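Local coordinates for protein putative peptidase (Clostridium acetobutylicum, PDB 3K9T) that is of unknown function but binds one zinc ion per subunit and probably takes part in making modified polysaccharides rather than in cleaving peptides, at residues Val78-Gly83 against Cys150-Glu155; Val101-Thr106 against Glu135-Ser140; Leu116-Gly121 against Leu141-Phe146. All blocks are in the same frame, centred on the assembly; numbering follows the deposited sequence.

Contact 1 (Val78-Gly83 against Cys150-Glu155); sequences VRNSKG and CDDDYE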
ATOM      1  N   VAL A  78      13.737  57.247  -8.872  1.00 32.13           N
ATOM      2  CA  VAL A  78      14.393  57.577 -10.126  1.00 31.66           C
ATOM      3  C   VAL A  78      13.602  58.783 -10.647  1.00 33.89           C
ATOM      4  O   VAL A  78      12.386  58.718 -10.836  1.00 32.33           O
ATOM      5  CB  VAL A  78      14.335  56.441 -11.166  1.00 32.71           C
ATOM      6  CG1 VAL A  78      14.871  56.936 -12.516  1.00 26.09           C
ATOM      7  CG2 VAL A  78      15.098  55.188 -10.672  1.00 28.47           C
ATOM      8  N   ARG A  79      14.292  59.892 -10.857  1.00 36.48           N
ATOM      9  CA  ARG A  79      13.634  61.129 -11.264  1.00 38.87           C
ATOM     10  C   ARG A  79      14.161  61.572 -12.621  1.00 39.84           C
ATOM     11  O   ARG A  79      15.353  61.464 -12.872  1.00 40.72           O
ATOM     12  CB  ARG A  79      13.941  62.182 -10.226  1.00 38.98           C
ATOM     13  CG  ARG A  79      13.117  63.413 -10.325  1.00 42.64           C
ATOM     14  CD  ARG A  79      13.693  64.455  -9.390  1.00 44.78           C
ATOM     15  NE  ARG A  79      12.942  64.599  -8.145  1.00 41.31           N
ATOM     16  CZ  ARG A  79      13.484  64.812  -6.946  1.00 50.30           C
ATOM     17  NH1 ARG A  79      14.810  64.827  -6.777  1.00 52.58           N
ATOM     18  NH2 ARG A  79      12.691  64.952  -5.884  1.00 52.93           N
ATOM     19  N   ASN A  80      13.286  62.054 -13.501  1.00 40.23           N
ATOM     20  CA  ASN A  80      13.733  62.526 -14.823  1.00 40.21           C
ATOM     21  C   ASN A  80      14.078  64.031 -14.784  1.00 40.52           C
ATOM     22  O   ASN A  80      13.848  64.697 -13.768  1.00 37.44           O
ATOM     23  CB  ASN A  80      12.713  62.172 -15.923  1.00 38.95           C
ATOM     24  CG  ASN A  80      11.415  62.969 -15.818  1.00 38.91           C
ATOM     25  OD1 ASN A  80      11.361  64.025 -15.177  1.00 31.50           O
ATOM     26  ND2 ASN A  80      10.361  62.458 -16.453  1.00 30.22           N
ATOM     27  N   SER A  81      14.630  64.554 -15.885  1.00 43.11           N
ATOM     28  CA  SER A  81      15.070  65.977 -15.969  1.00 43.19           C
ATOM     29  C   SER A  81      13.915  66.943 -15.813  1.00 43.50           C
ATOM     30  O   SER A  81      14.099  68.051 -15.325  1.00 44.02           O
ATOM     31  CB  SER A  81      15.739  66.284 -17.303  1.00 42.27           C
ATOM     32  OG  SER A  81      16.159  65.110 -17.949  1.00 43.74           O
ATOM     33  N   LYS A  82      12.732  66.518 -16.250  1.00 44.51           N
ATOM     34  CA  LYS A  82      11.513  67.287 -16.088  1.00 44.57           C
ATOM     35  C   LYS A  82      11.112  67.312 -14.598  1.00 46.05           C
ATOM     36  O   LYS A  82      10.133  67.953 -14.240  1.00 49.19           O
ATOM     37  CB  LYS A  82      10.373  66.691 -16.949  1.00 44.70           C
ATOM     38  CG  LYS A  82      10.735  66.344 -18.414  1.00 40.57           C
ATOM     39  N   GLY A  83      11.850  66.606 -13.737  1.00 46.75           N
ATOM     40  CA  GLY A  83      11.570  66.549 -12.288  1.00 46.10           C
ATOM     41  C   GLY A  83      10.656  65.423 -11.788  1.00 45.94           C
ATOM     42  O   GLY A  83      10.492  65.263 -10.581  1.00 45.31           O
ATOM     43  N   CYS A 150      12.170  57.258 -21.225  1.00 49.72           N
ATOM     44  CA  CYS A 150      13.029  57.905 -22.236  1.00 52.39           C
ATOM     45  C   CYS A 150      14.519  57.803 -22.052  1.00 52.50           C
ATOM     46  O   CYS A 150      15.019  57.531 -20.948  1.00 53.76           O
ATOM     47  CB  CYS A 150      12.763  59.392 -22.243  1.00 51.71           C
ATOM     48  SG  CYS A 150      11.234  59.679 -22.956  1.00 65.97           S
ATOM     49  N   ASP A 151      15.215  58.044 -23.164  1.00 51.08           N
ATOM     50  CA  ASP A 151      16.630  58.348 -23.122  1.00 49.63           C
ATOM     51  C   ASP A 151      16.649  59.665 -22.362  1.00 46.83           C
ATOM     52  O   ASP A 151      15.868  60.570 -22.670  1.00 45.90           O
ATOM     53  CB  ASP A 151      17.227  58.513 -24.526  1.00 50.60           C
ATOM     54  CG  ASP A 151      17.869  57.236 -25.050  1.00 53.99           C
ATOM     55  OD1 ASP A 151      17.330  56.137 -24.803  1.00 57.29           O
ATOM     56  OD2 ASP A 151      18.928  57.340 -25.710  1.00 62.79           O
ATOM     57  N   ASP A 152      17.496  59.769 -21.345  1.00 44.00           N
ATOM     58  CA  ASP A 152      17.452  60.939 -20.477  1.00 41.89           C
ATOM     59  C   ASP A 152      18.569  60.860 -19.443  1.00 41.15           C
ATOM     60  O   ASP A 152      19.308  59.867 -19.398  1.00 40.03           O
ATOM     61  CB  ASP A 152      16.079  60.988 -19.759  1.00 42.12           C
ATOM     62  CG  ASP A 152      15.758  62.344 -19.177  1.00 40.70           C
ATOM     63  OD1 ASP A 152      16.459  63.300 -19.506  1.00 45.38           O
ATOM     64  OD2 ASP A 152      14.812  62.471 -18.381  1.00 40.48           O
ATOM     65  N   ASP A 153      18.715  61.933 -18.661  1.00 40.10           N
ATOM     66  CA  ASP A 153      19.566  61.932 -17.476  1.00 40.91           C
ATOM     67  C   ASP A 153      18.610  61.842 -16.310  1.00 39.55           C
ATOM     68  O   ASP A 153      17.708  62.677 -16.138  1.00 38.49           O
ATOM     69  CB  ASP A 153      20.462  63.176 -17.357  1.00 41.76           C
ATOM     70  CG  ASP A 153      21.730  63.069 -18.196  1.00 44.49           C
ATOM     71  OD1 ASP A 153      22.481  62.066 -18.054  1.00 49.35           O
ATOM     72  OD2 ASP A 153      21.972  63.999 -18.993  1.00 47.42           O
ATOM     73  N   TYR A 154      18.802  60.789 -15.530  1.00 38.63           N
ATOM     74  CA  TYR A 154      17.939  60.502 -14.416  1.00 36.82           C
ATOM     75  C   TYR A 154      18.702  60.679 -13.119  1.00 35.25           C
ATOM     76  O   TYR A 154      19.848  60.276 -13.029  1.00 34.31           O
ATOM     77  CB  TYR A 154      17.420  59.061 -14.523  1.00 36.48           C
ATOM     78  CG  TYR A 154      16.422  58.821 -15.638  1.00 34.60           C
ATOM     79  CD1 TYR A 154      15.080  59.167 -15.479  1.00 30.68           C
ATOM     80  CD2 TYR A 154      16.813  58.233 -16.844  1.00 33.43           C
ATOM     81  CE1 TYR A 154      14.154  58.952 -16.488  1.00 29.15           C
ATOM     82  CE2 TYR A 154      15.888  57.999 -17.864  1.00 36.06           C
ATOM     83  CZ  TYR A 154      14.551  58.364 -17.679  1.00 35.75           C
ATOM     84  OH  TYR A 154      13.610  58.154 -18.675  1.00 33.70           O
ATOM     85  N   GLU A 155      18.068  61.314 -12.138  1.00 35.10           N
ATOM     86  CA  GLU A 155      18.570  61.328 -10.770  1.00 35.58           C
ATOM     87  C   GLU A 155      18.107  60.010 -10.132  1.00 35.71           C
ATOM     88  O   GLU A 155      16.915  59.672 -10.173  1.00 35.73           O
ATOM     89  CB  GLU A 155      18.005  62.510  -9.977  1.00 35.62           C
ATOM     90  CG  GLU A 155      18.804  62.846  -8.711  1.00 40.62           C
ATOM     91  CD  GLU A 155      18.097  63.828  -7.781  1.00 45.44           C
ATOM     92  OE1 GLU A 155      16.956  64.236  -8.067  1.00 49.09           O
ATOM     93  OE2 GLU A 155      18.680  64.176  -6.738  1.00 48.39           O
TER
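Arg79 and Glu155 face each other as an antiparallel hydrogen-bonded pair where strands 70-79 and 153-163 meet in the insert. Arg79 N gives its proton to Glu155 O at 2.7 Å, and Glu155 N returns one to Arg79 O at 2.8 Å. The two side chains leave the same face of the sheet with CG anti to the backbone N in both (chi1 -167° and -162°), and run side by side in the same direction. Their ends join in a salt bridge, Arg79 NH1 to Glu155 OE1, 2.6 Å. The oxygen is met on its syn side, somewhat out of the carboxylate plane, while it lies nearly in the guanidinium plane. Glu155 OE2 stays 3.9 Å from Arg79 NH1, so the bridge is a single N-to-O link.

The Tyr154 ring lies beside Val78 and Asn80. Val78 CG1 meets Tyr154 CD1 at 3.7 Å, and Asn80 CB meets Tyr154 CE1 at 3.6 Å, both obliquely. Beyond Tyr154, Asp152 OD2 accepts from Ser81 N at 3.3 Å, a long bond but, at 172°, an almost straight one. The same oxygen rests above the rim of the tyrosine ring.

The second shell fixes these groups. Tyr154 OH donates to Cys150 O at 2.7 Å, tying the ring's far end to its own segment. Asn80 to Gly83 form a type I turn closed by Gly83 N on Asn80 O, and Asn80 OD1 accepts from Glu84 N, just past the turn. Val78 also pairs with Ile87 of strand 85-88.

The contact combines three kinds of bond: backbone bonds set the register, a partly exposed ion pair lies over one face, and the carboxylate of Asp152, met by a backbone N-H, ties in the turn, whose amide would probably stabilise its negative charge.

Contact 2 (Val101-Thr106 against Glu135-Ser140); sequences VPVHKT and ENWGFS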
ATOM      1  N   VAL A 101      22.042  48.831  -1.294  1.00 26.50           N
ATOM      2  CA  VAL A 101      23.072  49.766  -0.814  1.00 26.03           C
ATOM      3  C   VAL A 101      22.636  51.204  -1.159  1.00 26.11           C
ATOM      4  O   VAL A 101      21.904  51.404  -2.103  1.00 29.15           O
ATOM      5  CB  VAL A 101      24.445  49.399  -1.420  1.00 26.27           C
ATOM      6  CG1 VAL A 101      24.879  48.011  -0.912  1.00 24.45           C
ATOM      7  CG2 VAL A 101      24.380  49.405  -2.947  1.00 18.28           C
ATOM      8  N   PRO A 102      23.017  52.207  -0.352  1.00 26.09           N
ATOM      9  CA  PRO A 102      22.590  53.562  -0.707  1.00 27.25           C
ATOM     10  C   PRO A 102      23.249  54.064  -2.003  1.00 29.81           C
ATOM     11  O   PRO A 102      24.406  53.740  -2.252  1.00 29.76           O
ATOM     12  CB  PRO A 102      23.062  54.408   0.477  1.00 25.91           C
ATOM     13  CG  PRO A 102      24.092  53.591   1.153  1.00 24.50           C
ATOM     14  CD  PRO A 102      23.755  52.171   0.917  1.00 25.74           C
ATOM     15  N   VAL A 103      22.509  54.814  -2.825  1.00 31.40           N
ATOM     16  CA  VAL A 103      23.039  55.324  -4.071  1.00 32.32           C
ATOM     17  C   VAL A 103      22.456  56.699  -4.326  1.00 33.77           C
ATOM     18  O   VAL A 103      21.294  56.955  -4.006  1.00 32.03           O
ATOM     19  CB  VAL A 103      22.784  54.380  -5.306  1.00 34.93           C
ATOM     20  CG1 VAL A 103      22.487  52.910  -4.865  1.00 29.44           C
ATOM     21  CG2 VAL A 103      21.677  54.922  -6.245  1.00 36.87           C
ATOM     22  N   HIS A 104      23.288  57.583  -4.878  1.00 34.56           N
ATOM     23  CA  HIS A 104      22.868  58.923  -5.250  1.00 37.24           C
ATOM     24  C   HIS A 104      23.663  59.304  -6.503  1.00 38.73           C
ATOM     25  O   HIS A 104      24.834  59.637  -6.418  1.00 39.41           O
ATOM     26  CB  HIS A 104      23.095  59.908  -4.106  1.00 37.27           C
ATOM     27  CG  HIS A 104      22.540  61.270  -4.376  1.00 43.89           C
ATOM     28  ND1 HIS A 104      21.710  61.533  -5.447  1.00 51.63           N
ATOM     29  CD2 HIS A 104      22.640  62.429  -3.684  1.00 46.84           C
ATOM     30  CE1 HIS A 104      21.358  62.806  -5.425  1.00 48.74           C
ATOM     31  NE2 HIS A 104      21.905  63.371  -4.364  1.00 45.65           N
ATOM     32  N   LYS A 105      23.016  59.231  -7.664  1.00 40.17           N
ATOM     33  CA  LYS A 105      23.695  59.361  -8.943  1.00 39.72           C
ATOM     34  C   LYS A 105      22.854  60.020 -10.018  1.00 39.48           C
ATOM     35  O   LYS A 105      21.632  60.078  -9.913  1.00 39.52           O
ATOM     36  CB  LYS A 105      24.041  57.972  -9.466  1.00 40.15           C
ATOM     37  CG  LYS A 105      24.870  57.103  -8.528  1.00 44.90           C
ATOM     38  CD  LYS A 105      25.702  56.063  -9.300  1.00 50.16           C
ATOM     39  CE  LYS A 105      25.900  54.771  -8.516  1.00 52.17           C
ATOM     40  NZ  LYS A 105      27.136  54.054  -8.933  1.00 59.84           N
ATOM     41  N   THR A 106      23.528  60.540 -11.043  1.00 38.18           N
ATOM     42  CA  THR A 106      22.852  60.873 -12.286  1.00 37.10           C
ATOM     43  C   THR A 106      23.324  59.848 -13.283  1.00 36.82           C
ATOM     44  O   THR A 106      24.508  59.604 -13.410  1.00 37.80           O
ATOM     45  CB  THR A 106      23.126  62.276 -12.824  1.00 36.52           C
ATOM     46  OG1 THR A 106      22.279  63.201 -12.138  1.00 36.58           O
ATOM     47  CG2 THR A 106      22.777  62.337 -14.316  1.00 33.66           C
ATOM     48  N   GLU A 135      26.354  42.587  -1.692  1.00 36.79           N
ATOM     49  CA  GLU A 135      26.007  44.008  -1.797  1.00 36.72           C
ATOM     50  C   GLU A 135      25.553  44.337  -3.213  1.00 34.97           C
ATOM     51  O   GLU A 135      26.151  43.889  -4.180  1.00 35.41           O
ATOM     52  CB  GLU A 135      27.166  44.899  -1.393  1.00 36.75           C
ATOM     53  CG  GLU A 135      27.299  45.015   0.105  1.00 44.52           C
ATOM     54  CD  GLU A 135      28.553  45.769   0.544  1.00 47.35           C
ATOM     55  OE1 GLU A 135      29.174  46.457  -0.293  1.00 45.46           O
ATOM     56  OE2 GLU A 135      28.905  45.678   1.742  1.00 52.28           O
ATOM     57  N   ASN A 136      24.497  45.131  -3.323  1.00 32.94           N
ATOM     58  CA  ASN A 136      23.867  45.387  -4.607  1.00 30.60           C
ATOM     59  C   ASN A 136      22.764  46.449  -4.463  1.00 28.45           C
ATOM     60  O   ASN A 136      22.502  46.927  -3.344  1.00 27.13           O
ATOM     61  CB  ASN A 136      23.270  44.072  -5.110  1.00 30.68           C
ATOM     62  CG  ASN A 136      22.970  44.079  -6.605  1.00 38.25           C
ATOM     63  OD1 ASN A 136      23.397  44.979  -7.346  1.00 30.40           O
ATOM     64  ND2 ASN A 136      22.207  43.070  -7.056  1.00 43.28           N
ATOM     65  N   TRP A 137      22.158  46.850  -5.585  1.00 25.31           N
ATOM     66  CA  TRP A 137      21.013  47.752  -5.562  1.00 26.69           C
ATOM     67  C   TRP A 137      20.138  47.622  -6.814  1.00 28.48           C
ATOM     68  O   TRP A 137      20.621  47.380  -7.910  1.00 28.59           O
ATOM     69  CB  TRP A 137      21.425  49.223  -5.323  1.00 28.20           C
ATOM     70  CG  TRP A 137      22.175  49.894  -6.430  1.00 29.77           C
ATOM     71  CD1 TRP A 137      23.515  49.899  -6.600  1.00 29.39           C
ATOM     72  CD2 TRP A 137      21.629  50.677  -7.503  1.00 27.72           C
ATOM     73  NE1 TRP A 137      23.847  50.613  -7.721  1.00 33.77           N
ATOM     74  CE2 TRP A 137      22.708  51.112  -8.289  1.00 32.31           C
ATOM     75  CE3 TRP A 137      20.337  51.044  -7.880  1.00 37.65           C
ATOM     76  CZ2 TRP A 137      22.543  51.902  -9.435  1.00 32.06           C
ATOM     77  CZ3 TRP A 137      20.170  51.846  -9.029  1.00 42.16           C
ATOM     78  CH2 TRP A 137      21.271  52.260  -9.786  1.00 35.20           C
ATOM     79  N   GLY A 138      18.837  47.786  -6.655  1.00 29.37           N
ATOM     80  CA  GLY A 138      17.954  47.681  -7.799  1.00 30.31           C
ATOM     81  C   GLY A 138      16.626  48.385  -7.648  1.00 29.22           C
ATOM     82  O   GLY A 138      16.190  48.686  -6.539  1.00 29.93           O
ATOM     83  N   PHE A 139      16.006  48.676  -8.782  1.00 27.04           N
ATOM     84  CA  PHE A 139      14.659  49.189  -8.812  1.00 25.72           C
ATOM     85  C   PHE A 139      13.803  48.225  -9.631  1.00 27.27           C
ATOM     86  O   PHE A 139      14.243  47.730 -10.701  1.00 26.27           O
ATOM     87  CB  PHE A 139      14.585  50.569  -9.462  1.00 25.07           C
ATOM     88  CG  PHE A 139      15.043  51.691  -8.589  1.00 25.56           C
ATOM     89  CD1 PHE A 139      14.152  52.338  -7.737  1.00 29.41           C
ATOM     90  CD2 PHE A 139      16.374  52.085  -8.586  1.00 28.19           C
ATOM     91  CE1 PHE A 139      14.569  53.376  -6.916  1.00 26.78           C
ATOM     92  CE2 PHE A 139      16.805  53.128  -7.771  1.00 25.87           C
ATOM     93  CZ  PHE A 139      15.903  53.773  -6.936  1.00 31.49           C
ATOM     94  N   SER A 140      12.581  47.976  -9.144  1.00 24.41           N
ATOM     95  CA  SER A 140      11.597  47.222  -9.889  1.00 23.99           C
ATOM     96  C   SER A 140      10.520  48.156 -10.443  1.00 24.69           C
ATOM     97  O   SER A 140      10.182  49.151  -9.820  1.00 23.70           O
ATOM     98  CB  SER A 140      10.962  46.204  -8.971  1.00 25.68           C
ATOM     99  OG  SER A 140      11.820  45.114  -8.770  1.00 25.85           O
TER
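Val101 meets Asn136 and Trp137 just before strand 103-108, an outermost strand of the insert's four-stranded antiparallel sheet. Its backbone N donates to Asn136 O at 2.8 Å with an N-H...O angle of 170°, a nearly straight bond. The side chain lies against the same peptide: CG2 comes within 3.1 Å of Asn136 O, a tight approach, while CG1 touches Glu135 CB at 3.9 Å. CG2 also reaches Trp137 CD1 at 3.8 Å, coming in obliquely to the indole.

Val103 enters the strand and points toward the ring. Its CG1 packs over the face, a CH-pi contact 3.5 Å from the centroid of the Trp137 five-membered ring and 14° from the ring normal. The two side chains cross at about a right angle. Trp137 CG, the ring atom nearest to this methyl, stands between the backbone N and the carbonyl carbon (chi1 69°). The indole has further partners: its ring stacks with that of Tyr115, and it touches Ile158 of strand 153-163, to which Val103 is bonded through the backbone. The buried Trp137 therefore joins the edge strand to the segment leading into strand 139-140. In the indole plane, Trp137 CZ3 meets the edge of Phe139 at CD2.

Contact 3 (Leu116-Gly121 against Leu141-Phe146); sequences LHTIPG and LTQNKF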
ATOM      1  N   LEU A 116      17.458  47.973 -13.427  1.00 28.95           N
ATOM      2  CA  LEU A 116      15.998  47.995 -13.490  1.00 28.01           C
ATOM      3  C   LEU A 116      15.499  46.570 -13.710  1.00 27.66           C
ATOM      4  O   LEU A 116      16.148  45.811 -14.419  1.00 27.61           O
ATOM      5  CB  LEU A 116      15.518  48.909 -14.635  1.00 26.51           C
ATOM      6  CG  LEU A 116      15.927  50.379 -14.496  1.00 23.90           C
ATOM      7  CD1 LEU A 116      15.400  51.267 -15.651  1.00 24.06           C
ATOM      8  CD2 LEU A 116      15.492  50.903 -13.130  1.00 14.41           C
ATOM      9  N   HIS A 117      14.367  46.212 -13.084  1.00 27.86           N
ATOM     10  CA  HIS A 117      13.778  44.857 -13.186  1.00 26.16           C
ATOM     11  C   HIS A 117      12.282  44.905 -13.440  1.00 26.35           C
ATOM     12  O   HIS A 117      11.558  45.576 -12.716  1.00 30.70           O
ATOM     13  CB  HIS A 117      14.089  44.045 -11.921  1.00 25.17           C
ATOM     14  CG  HIS A 117      15.549  44.019 -11.604  1.00 28.96           C
ATOM     15  ND1 HIS A 117      16.208  45.110 -11.070  1.00 33.30           N
ATOM     16  CD2 HIS A 117      16.494  43.075 -11.823  1.00 27.29           C
ATOM     17  CE1 HIS A 117      17.494  44.829 -10.955  1.00 30.46           C
ATOM     18  NE2 HIS A 117      17.691  43.600 -11.399  1.00 29.48           N
ATOM     19  N   THR A 118      11.841  44.182 -14.467  1.00 26.70           N
ATOM     20  CA  THR A 118      10.437  44.090 -14.869  1.00 27.16           C
ATOM     21  C   THR A 118      10.018  42.621 -15.041  1.00 28.02           C
ATOM     22  O   THR A 118      10.818  41.700 -14.818  1.00 27.58           O
ATOM     23  CB  THR A 118      10.187  44.831 -16.210  1.00 28.04           C
ATOM     24  OG1 THR A 118      10.994  44.256 -17.235  1.00 26.57           O
ATOM     25  CG2 THR A 118      10.517  46.306 -16.103  1.00 25.85           C
ATOM     26  N   ILE A 119       8.749  42.403 -15.387  1.00 28.66           N
ATOM     27  CA  ILE A 119       8.220  41.044 -15.671  1.00 27.61           C
ATOM     28  C   ILE A 119       7.555  41.158 -17.048  1.00 28.05           C
ATOM     29  O   ILE A 119       6.380  41.561 -17.175  1.00 26.34           O
ATOM     30  CB  ILE A 119       7.252  40.512 -14.591  1.00 25.81           C
ATOM     31  CG1 ILE A 119       7.932  40.485 -13.215  1.00 28.73           C
ATOM     32  CG2 ILE A 119       6.775  39.115 -14.937  1.00 15.17           C
ATOM     33  CD1 ILE A 119       6.950  40.467 -12.046  1.00 23.83           C
ATOM     34  N   PRO A 120       8.337  40.854 -18.097  1.00 27.82           N
ATOM     35  CA  PRO A 120       7.877  41.005 -19.484  1.00 26.89           C
ATOM     36  C   PRO A 120       6.577  40.273 -19.783  1.00 26.16           C
ATOM     37  O   PRO A 120       5.759  40.761 -20.589  1.00 30.87           O
ATOM     38  CB  PRO A 120       9.032  40.407 -20.295  1.00 25.22           C
ATOM     39  CG  PRO A 120      10.222  40.613 -19.456  1.00 24.75           C
ATOM     40  CD  PRO A 120       9.770  40.502 -18.029  1.00 26.45           C
ATOM     41  N   GLY A 121       6.398  39.120 -19.157  1.00 22.58           N
ATOM     42  CA  GLY A 121       5.209  38.313 -19.321  1.00 25.00           C
ATOM     43  C   GLY A 121       3.955  38.830 -18.626  1.00 29.70           C
ATOM     44  O   GLY A 121       2.863  38.317 -18.869  1.00 33.03           O
ATOM     45  N   LEU A 141       9.985  47.839 -11.619  1.00 26.51           N
ATOM     46  CA  LEU A 141       8.865  48.611 -12.205  1.00 26.34           C
ATOM     47  C   LEU A 141       8.077  47.764 -13.196  1.00 27.14           C
ATOM     48  O   LEU A 141       8.526  46.670 -13.590  1.00 23.29           O
ATOM     49  CB  LEU A 141       9.344  49.878 -12.909  1.00 25.42           C
ATOM     50  CG  LEU A 141      10.194  49.739 -14.164  1.00 24.71           C
ATOM     51  CD1 LEU A 141      10.239  51.083 -14.851  1.00 22.01           C
ATOM     52  CD2 LEU A 141      11.600  49.198 -13.840  1.00 18.30           C
ATOM     53  N   THR A 142       6.898  48.247 -13.601  1.00 26.74           N
ATOM     54  CA  THR A 142       6.138  47.466 -14.556  1.00 26.74           C
ATOM     55  C   THR A 142       6.820  47.604 -15.897  1.00 26.99           C
ATOM     56  O   THR A 142       7.466  48.631 -16.182  1.00 24.79           O
ATOM     57  CB  THR A 142       4.632  47.844 -14.673  1.00 28.89           C
ATOM     58  OG1 THR A 142       4.460  49.128 -15.328  1.00 25.40           O
ATOM     59  CG2 THR A 142       3.937  47.752 -13.275  1.00 18.99           C
ATOM     60  N   GLN A 143       6.722  46.539 -16.682  1.00 25.32           N
ATOM     61  CA  GLN A 143       7.186  46.573 -18.051  1.00 26.18           C
ATOM     62  C   GLN A 143       6.509  47.724 -18.785  1.00 24.92           C
ATOM     63  O   GLN A 143       7.164  48.434 -19.511  1.00 23.89           O
ATOM     64  CB  GLN A 143       6.851  45.251 -18.767  1.00 28.48           C
ATOM     65  CG  GLN A 143       7.424  45.127 -20.174  1.00 27.97           C
ATOM     66  CD  GLN A 143       8.934  45.117 -20.155  1.00 28.43           C
ATOM     67  OE1 GLN A 143       9.574  44.314 -19.436  1.00 18.89           O
ATOM     68  NE2 GLN A 143       9.521  46.020 -20.931  1.00 21.47           N
ATOM     69  N   ASN A 144       5.205  47.918 -18.584  1.00 25.71           N
ATOM     70  CA  ASN A 144       4.481  48.959 -19.309  1.00 26.77           C
ATOM     71  C   ASN A 144       5.084  50.339 -19.022  1.00 29.71           C
ATOM     72  O   ASN A 144       5.219  51.169 -19.946  1.00 31.27           O
ATOM     73  CB  ASN A 144       2.968  48.945 -19.011  1.00 24.29           C
ATOM     74  CG  ASN A 144       2.235  47.764 -19.657  1.00 26.28           C
ATOM     75  OD1 ASN A 144       2.639  47.265 -20.719  1.00 22.69           O
ATOM     76  ND2 ASN A 144       1.134  47.317 -19.017  1.00 25.40           N
ATOM     77  N   LYS A 145       5.457  50.571 -17.760  1.00 31.11           N
ATOM     78  CA  LYS A 145       6.053  51.853 -17.345  1.00 32.20           C
ATOM     79  C   LYS A 145       7.486  51.944 -17.844  1.00 33.68           C
ATOM     80  O   LYS A 145       7.939  53.014 -18.239  1.00 36.01           O
ATOM     81  CB  LYS A 145       5.988  52.052 -15.821  1.00 33.16           C
ATOM     82  CG  LYS A 145       6.909  53.163 -15.289  1.00 30.69           C
ATOM     83  N   PHE A 146       8.203  50.826 -17.816  1.00 34.98           N
ATOM     84  CA  PHE A 146       9.533  50.756 -18.412  1.00 35.37           C
ATOM     85  C   PHE A 146       9.493  51.159 -19.879  1.00 34.80           C
ATOM     86  O   PHE A 146      10.274  51.985 -20.315  1.00 36.47           O
ATOM     87  CB  PHE A 146      10.090  49.343 -18.320  1.00 36.62           C
ATOM     88  CG  PHE A 146      11.473  49.212 -18.856  1.00 39.80           C
ATOM     89  CD1 PHE A 146      11.687  48.980 -20.208  1.00 38.18           C
ATOM     90  CD2 PHE A 146      12.569  49.324 -18.011  1.00 39.11           C
ATOM     91  CE1 PHE A 146      12.969  48.858 -20.707  1.00 33.04           C
ATOM     92  CE2 PHE A 146      13.858  49.207 -18.507  1.00 40.87           C
ATOM     93  CZ  PHE A 146      14.059  48.975 -19.856  1.00 38.15           C
TER
HETATM   94  O   HOH W   1       6.232  43.970 -15.567  1.00 20.38           O
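The Phe146 ring receives Leu116 and Thr118 at a slant, Leu116 CD1 lying 3.8 Å from Phe146 CE2 and Thr118 CG2 resting against Phe146 CB and the adjoining ring carbons. The phenyl belongs to the first turn of helix 143-147, whose N-cap is Thr142: its OG1 accepts from Lys145 N at 3.0 Å. A second flat group is the Gln143 amide. Its OE1 accepts from Thr118 OG1 at 2.6 Å, with the hydroxyl 38° above the carbonyl plane, and its NE2 donates to Asp147 OD1, which fixes which end of the amide faces Thr118. A bend at chi2 (64°) turns CD back from an extended course.

The backbone carries the parallel pairing of strands 116-117 and 139-140 one step further, Leu141 N donating to His117 O at 3.0 Å. Thr118 CG2 also packs on Leu141 CD2 at 3.8 Å, so this methyl touches both Leu141 and the helix. The contact joins a two-stranded parallel sheet to a capped helix start. The Ile119 side chain lies about 7 Å from that of the zinc ligand His325. A water bridges the segments, accepting from Ile119 N at 3.0 Å and from Gln143 N at 2.8 Å.

How the contacts relate
All three contacts lie in the insert, residues 57-165, with centres about 15 Å apart for contacts 1 and 2 and about 17 Å for the other two pairs. Contact 1 closes the outer loop of chain and the others nest inside it; contacts 2 and 3 cross, their segments alternating in sequence. Strands 153-163 and 103-108, neighbours in the four-stranded sheet, link contacts 1 and 2, while the parallel pair 116-117 and 139-140 links contacts 2 and 3. The centre of contact 1 is farthest from the chain centre, about 41 Å. Contact 3 is nearest the metal, the Ile119 side chain lying about 13 Å from the zinc ion, so the insert extends outward from the aminopeptidase-like region.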